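Local coordinates for hypothetical protein PA3008 (Pseudomonas aeruginosa, PDB 1OFU), which probably inhibits cell division as part of the SOS response, binding FtsZ in the presence of GTP and so preventing its polymerisation into the Z ring, at residues W35-A40 / L61-K66; T86-L91 / Q112-R117. All blocks are in the same frame, centred on the assembly; numbering follows the deposited sequence.

Contact 1: residues W35-A40 / L61-K66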
# COMPACT_ATOMS: atom_id res chain seq x y z
N TRP D 35 7.28 -8.00 -14.62
CA TRP D 35 6.85 -6.62 -14.76
C TRP D 35 5.40 -6.38 -14.37
O TRP D 35 4.57 -7.29 -14.35
CB TRP D 35 6.94 -6.14 -16.21
CG TRP D 35 8.28 -6.10 -16.87
CD1 TRP D 35 8.69 -6.88 -17.92
CD2 TRP D 35 9.32 -5.15 -16.63
NE1 TRP D 35 9.93 -6.46 -18.35
CE2 TRP D 35 10.34 -5.40 -17.58
CE3 TRP D 35 9.49 -4.11 -15.71
CZ2 TRP D 35 11.51 -4.65 -17.64
CZ3 TRP D 35 10.66 -3.35 -15.77
CH2 TRP D 35 11.65 -3.63 -16.73
N LEU D 36 5.13 -5.12 -14.09
CA LEU D 36 3.79 -4.63 -13.86
C LEU D 36 3.67 -3.85 -15.17
O LEU D 36 4.42 -2.90 -15.39
CB LEU D 36 3.72 -3.65 -12.68
CG LEU D 36 2.43 -2.82 -12.72
CD1 LEU D 36 1.22 -3.75 -12.76
CD2 LEU D 36 2.35 -1.89 -11.51
N THR D 37 2.79 -4.27 -16.06
CA THR D 37 2.66 -3.55 -17.32
C THR D 37 1.35 -2.80 -17.37
O THR D 37 0.28 -3.37 -17.17
CB THR D 37 2.75 -4.50 -18.52
OG1 THR D 37 4.05 -5.10 -18.53
CG2 THR D 37 2.54 -3.75 -19.83
N LEU D 38 1.46 -1.50 -17.63
CA LEU D 38 0.31 -0.62 -17.73
C LEU D 38 0.12 -0.33 -19.22
O LEU D 38 1.06 0.09 -19.90
CB LEU D 38 0.58 0.69 -16.98
CG LEU D 38 1.09 0.60 -15.53
CD1 LEU D 38 1.21 2.01 -14.95
CD2 LEU D 38 0.13 -0.24 -14.69
N ILE D 39 -1.08 -0.56 -19.74
CA ILE D 39 -1.31 -0.33 -21.15
C ILE D 39 -2.27 0.81 -21.48
O ILE D 39 -3.45 0.78 -21.13
CB ILE D 39 -1.78 -1.62 -21.84
CG1 ILE D 39 -0.64 -2.64 -21.77
CG2 ILE D 39 -2.22 -1.33 -23.27
CD1 ILE D 39 -0.87 -3.89 -22.57
N ALA D 40 -1.72 1.82 -22.16
CA ALA D 40 -2.48 2.99 -22.57
C ALA D 40 -3.31 3.60 -21.45
O ALA D 40 -4.52 3.77 -21.59
CB ALA D 40 -3.37 2.64 -23.76
N LEU D 61 6.48 -1.09 -16.54
CA LEU D 61 6.60 -0.87 -17.97
C LEU D 61 5.29 -0.19 -18.36
O LEU D 61 4.21 -0.68 -18.02
CB LEU D 61 6.76 -2.21 -18.70
CG LEU D 61 8.02 -2.37 -19.55
CD1 LEU D 61 9.25 -2.04 -18.72
CD2 LEU D 61 8.10 -3.79 -20.08
N LEU D 62 5.40 0.95 -19.02
CA LEU D 62 4.22 1.69 -19.45
C LEU D 62 4.23 1.73 -20.97
O LEU D 62 5.14 2.30 -21.58
CB LEU D 62 4.27 3.11 -18.87
CG LEU D 62 3.02 4.00 -18.93
CD1 LEU D 62 3.41 5.39 -18.43
CD2 LEU D 62 2.47 4.09 -20.34
N LEU D 63 3.22 1.12 -21.59
CA LEU D 63 3.14 1.09 -23.05
C LEU D 63 1.97 1.91 -23.55
O LEU D 63 0.93 2.00 -22.90
CB LEU D 63 2.98 -0.35 -23.53
CG LEU D 63 3.90 -1.41 -22.94
CD1 LEU D 63 3.61 -2.75 -23.59
CD2 LEU D 63 5.36 -1.02 -23.14
N GLN D 64 2.13 2.50 -24.73
CA GLN D 64 1.07 3.31 -25.32
C GLN D 64 0.39 2.58 -26.46
O GLN D 64 0.90 1.59 -26.99
CB GLN D 64 1.63 4.64 -25.82
CG GLN D 64 1.68 5.72 -24.75
CD GLN D 64 0.36 5.84 -24.00
OE1 GLN D 64 -0.72 5.77 -24.60
NE2 GLN D 64 0.43 6.03 -22.68
N ALA D 65 -0.79 3.08 -26.84
CA ALA D 65 -1.58 2.51 -27.92
C ALA D 65 -2.42 3.65 -28.50
O ALA D 65 -2.86 4.53 -27.76
CB ALA D 65 -2.48 1.41 -27.39
N LYS D 66 -2.65 3.63 -29.81
CA LYS D 66 -3.42 4.69 -30.46
C LYS D 66 -4.89 4.73 -30.09
O LYS D 66 -5.47 5.82 -29.99
CB LYS D 66 -3.27 4.59 -31.98
CG LYS D 66 -3.70 3.26 -32.58
CD LYS D 66 -3.69 3.31 -34.10
CE LYS D 66 -2.30 3.63 -34.64
NZ LYS D 66 -2.27 3.65 -36.13
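Trp35 lays one face of its indole against the side chain of Leu61. Leu61 CD1 stands over the six-membered ring, 3.4 Å from its centroid and 6° off the normal, a CH-pi contact, while CD2 reaches the five-membered part, 3.7 Å from Trp35 NE1. A broad flat ring can take both methyls of a branched leucine at once; here a chi1 of -122°, away from the staggered values, sets Leu61 CG, and the methyls branch from it against the indole face. Trp35 NE1 hydrogen-bonds to the backbone of another protein's chain; Leu61 packs on that chain and the Leu62 backbone hydrogen-bonds to it, both lying in an FtsZ-binding region.

From Leu36 onward the strands pair in parallel, Leu36 O accepting from Leu61 N at 3.0 Å. Thr37, beta-branched and suited to an extended chain, puts CG2 4.0 Å from Leu63 CD1, and its OG1 hydrogen-bonds to Ser84 OG. The backbone of Leu38 grips the second strand twice, its N giving to Leu61 O and its O taking from Leu63 N. Ile39 points to the same side as Thr37, Leu61 and Leu63, whereas Leu38 and Leu62 take the other. Ala40 ends the ladder, its N 2.8 Å from Leu63 O; its small CB meets Ala65 CB at 3.9 Å where the chains leave the sheet.

This pair closes the beta-alpha-beta unit 35-39, 47-52, 60-63. Helix 68-80 covers Ile39 and Leu63, helix 47-52 covers Leu38 and Leu62 on the opposite face, and strand 84-89 flanks 35-39, leaving 60-63 outermost within the chain.

Contact 2: residues T86-L91 / Q112-R117; sequences TVVSWL and QSLNIR
Asn115 and Leu91 meet through a two-point clasp in which a side-chain amide mimics a peptide. A chi1 of -166° sets Asn115 CG anti to the backbone N, and the amide lies beside Ser89 and reaches Leu91, just past the strand end: OD1 accepts from Leu91 N at 2.8 Å and ND2 gives to Leu91 O at 2.7 Å. Each bond lies in its carbonyl plane, on a lone pair. Asparagine suits the place because its amide offers donor and acceptor; ND2 also hydrogen-bonds to Glu6 OE2.

On the side to which Val88 and Leu114 point, Ile116 lies alongside Trp90, pointing the same way. Ile116 CB sits over the five-membered ring, 4.0 Å from its centroid, a CH-pi contact, and CG2 is 3.5 Å from Trp90 NE1, a buried nitrogen with no polar partner. Val88 CG1 comes over the same face of the indole and presses on Ile116 CD1 at 3.4 Å, a tight contact between strand-favouring branched residues.

Four backbone bonds join the strands, from Val87 N to Gln112 O through Ile116 N to Ser89 O. A water donates to Val87 O and meets Ser113 OG and, at short range, Ser89 OG, itself hydrogen-bonded to Ser75 OG; serine hydroxyls can give and accept.

The pair completes the beta-alpha-beta unit 84-89, 96-109, 112-118, between strands 35-39 and 4-10; helix 68-80 covers Val87, Ser113 and Leu91, while Leu114 packs on Leu19 of the second subunit.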
# COMPACT_ATOMS: atom_id res chain seq x y z
N THR D 86 1.20 -8.82 -13.96
CA THR D 86 -0.08 -8.13 -14.12
C THR D 86 -0.05 -7.14 -15.27
O THR D 86 0.89 -6.36 -15.40
CB THR D 86 -0.46 -7.32 -12.86
OG1 THR D 86 -0.25 -8.13 -11.70
CG2 THR D 86 -1.92 -6.91 -12.91
N VAL D 87 -1.08 -7.18 -16.11
CA VAL D 87 -1.19 -6.25 -17.22
C VAL D 87 -2.45 -5.43 -16.92
O VAL D 87 -3.54 -5.97 -16.84
CB VAL D 87 -1.36 -6.96 -18.58
CG1 VAL D 87 -1.61 -5.93 -19.66
CG2 VAL D 87 -0.12 -7.77 -18.91
N VAL D 88 -2.27 -4.12 -16.74
CA VAL D 88 -3.38 -3.24 -16.42
C VAL D 88 -3.88 -2.45 -17.62
O VAL D 88 -3.15 -1.67 -18.23
CB VAL D 88 -2.98 -2.23 -15.32
CG1 VAL D 88 -4.20 -1.41 -14.89
CG2 VAL D 88 -2.38 -2.98 -14.13
N SER D 89 -5.15 -2.67 -17.94
CA SER D 89 -5.80 -2.00 -19.06
C SER D 89 -6.76 -0.95 -18.53
O SER D 89 -7.18 -0.99 -17.36
CB SER D 89 -6.60 -3.02 -19.88
OG SER D 89 -5.81 -4.14 -20.20
N TRP D 90 -7.09 0.00 -19.39
CA TRP D 90 -8.02 1.07 -19.06
C TRP D 90 -9.02 1.11 -20.20
O TRP D 90 -9.18 2.12 -20.87
CB TRP D 90 -7.30 2.42 -18.95
CG TRP D 90 -6.72 2.67 -17.59
CD1 TRP D 90 -7.32 3.33 -16.55
CD2 TRP D 90 -5.44 2.24 -17.12
NE1 TRP D 90 -6.48 3.33 -15.45
CE2 TRP D 90 -5.33 2.67 -15.77
CE3 TRP D 90 -4.38 1.54 -17.70
CZ2 TRP D 90 -4.19 2.41 -15.00
CZ3 TRP D 90 -3.25 1.29 -16.94
CH2 TRP D 90 -3.16 1.73 -15.60
N LEU D 91 -9.67 -0.03 -20.42
CA LEU D 91 -10.64 -0.17 -21.50
C LEU D 91 -12.11 0.01 -21.10
O LEU D 91 -12.58 -0.57 -20.13
CB LEU D 91 -10.46 -1.54 -22.16
CG LEU D 91 -9.08 -1.76 -22.79
CD1 LEU D 91 -8.93 -3.21 -23.23
CD2 LEU D 91 -8.91 -0.81 -23.97
N GLN D 112 -2.04 -12.02 -14.51
CA GLN D 112 -3.32 -11.42 -14.17
C GLN D 112 -3.70 -10.26 -15.07
O GLN D 112 -2.88 -9.37 -15.34
CB GLN D 112 -3.31 -10.93 -12.72
CG GLN D 112 -3.25 -12.02 -11.66
CD GLN D 112 -4.39 -13.03 -11.80
OE1 GLN D 112 -5.50 -12.68 -12.20
NE2 GLN D 112 -4.10 -14.28 -11.46
N SER D 113 -4.93 -10.26 -15.54
CA SER D 113 -5.42 -9.18 -16.38
C SER D 113 -6.31 -8.31 -15.48
O SER D 113 -7.25 -8.80 -14.86
CB SER D 113 -6.22 -9.73 -17.56
OG SER D 113 -6.89 -8.69 -18.25
N LEU D 114 -5.99 -7.02 -15.40
CA LEU D 114 -6.76 -6.10 -14.58
C LEU D 114 -7.17 -4.89 -15.40
O LEU D 114 -6.33 -4.16 -15.91
CB LEU D 114 -5.93 -5.63 -13.37
CG LEU D 114 -6.53 -4.52 -12.48
CD1 LEU D 114 -7.80 -5.02 -11.80
CD2 LEU D 114 -5.50 -4.10 -11.43
N ASN D 115 -8.48 -4.69 -15.53
CA ASN D 115 -8.96 -3.55 -16.27
C ASN D 115 -9.46 -2.53 -15.27
O ASN D 115 -10.11 -2.88 -14.28
CB ASN D 115 -10.09 -3.91 -17.23
CG ASN D 115 -10.35 -2.82 -18.24
OD1 ASN D 115 -9.45 -2.41 -18.97
ND2 ASN D 115 -11.59 -2.32 -18.28
N ILE D 116 -9.16 -1.26 -15.54
CA ILE D 116 -9.57 -0.19 -14.66
C ILE D 116 -10.45 0.80 -15.41
O ILE D 116 -10.17 1.15 -16.55
CB ILE D 116 -8.33 0.51 -14.06
CG1 ILE D 116 -7.58 -0.50 -13.18
CG2 ILE D 116 -8.73 1.77 -13.26
CD1 ILE D 116 -6.31 0.02 -12.57
N ARG D 117 -11.51 1.23 -14.75
CA ARG D 117 -12.46 2.18 -15.31
C ARG D 117 -12.61 3.35 -14.35
O ARG D 117 -12.93 3.15 -13.18
CB ARG D 117 -13.82 1.52 -15.51
CG ARG D 117 -13.82 0.37 -16.48
CD ARG D 117 -15.04 -0.52 -16.25
NE ARG D 117 -16.27 0.26 -16.13
CZ ARG D 117 -17.48 -0.28 -15.97
NH1 ARG D 117 -18.54 0.51 -15.87
NH2 ARG D 117 -17.62 -1.60 -15.92
O HOH W 1 -5.36 -6.12 -18.82

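Contacts 1 and 2 are two parallel pairings of one five-stranded sheet, joined where strands 35-39 and 84-89 run as neighbours: Thr37 O and Val88 N, then Ile39 N and Val88 O, are probably hydrogen-bonded, and Ile39 also packs on Val87. Helix 68-80 lies over one face of both. Both are largely buried, but contact 2 sits nearer the middle of the chain, whereas contact 1 includes the outermost strand 60-63 and reaches another protein's chain. Their chemistry differs accordingly. Beyond its backbone ladder contact 1 is held by apolar side chains, while contact 2 adds an asparagine amide and a bridging water to its apolar packing.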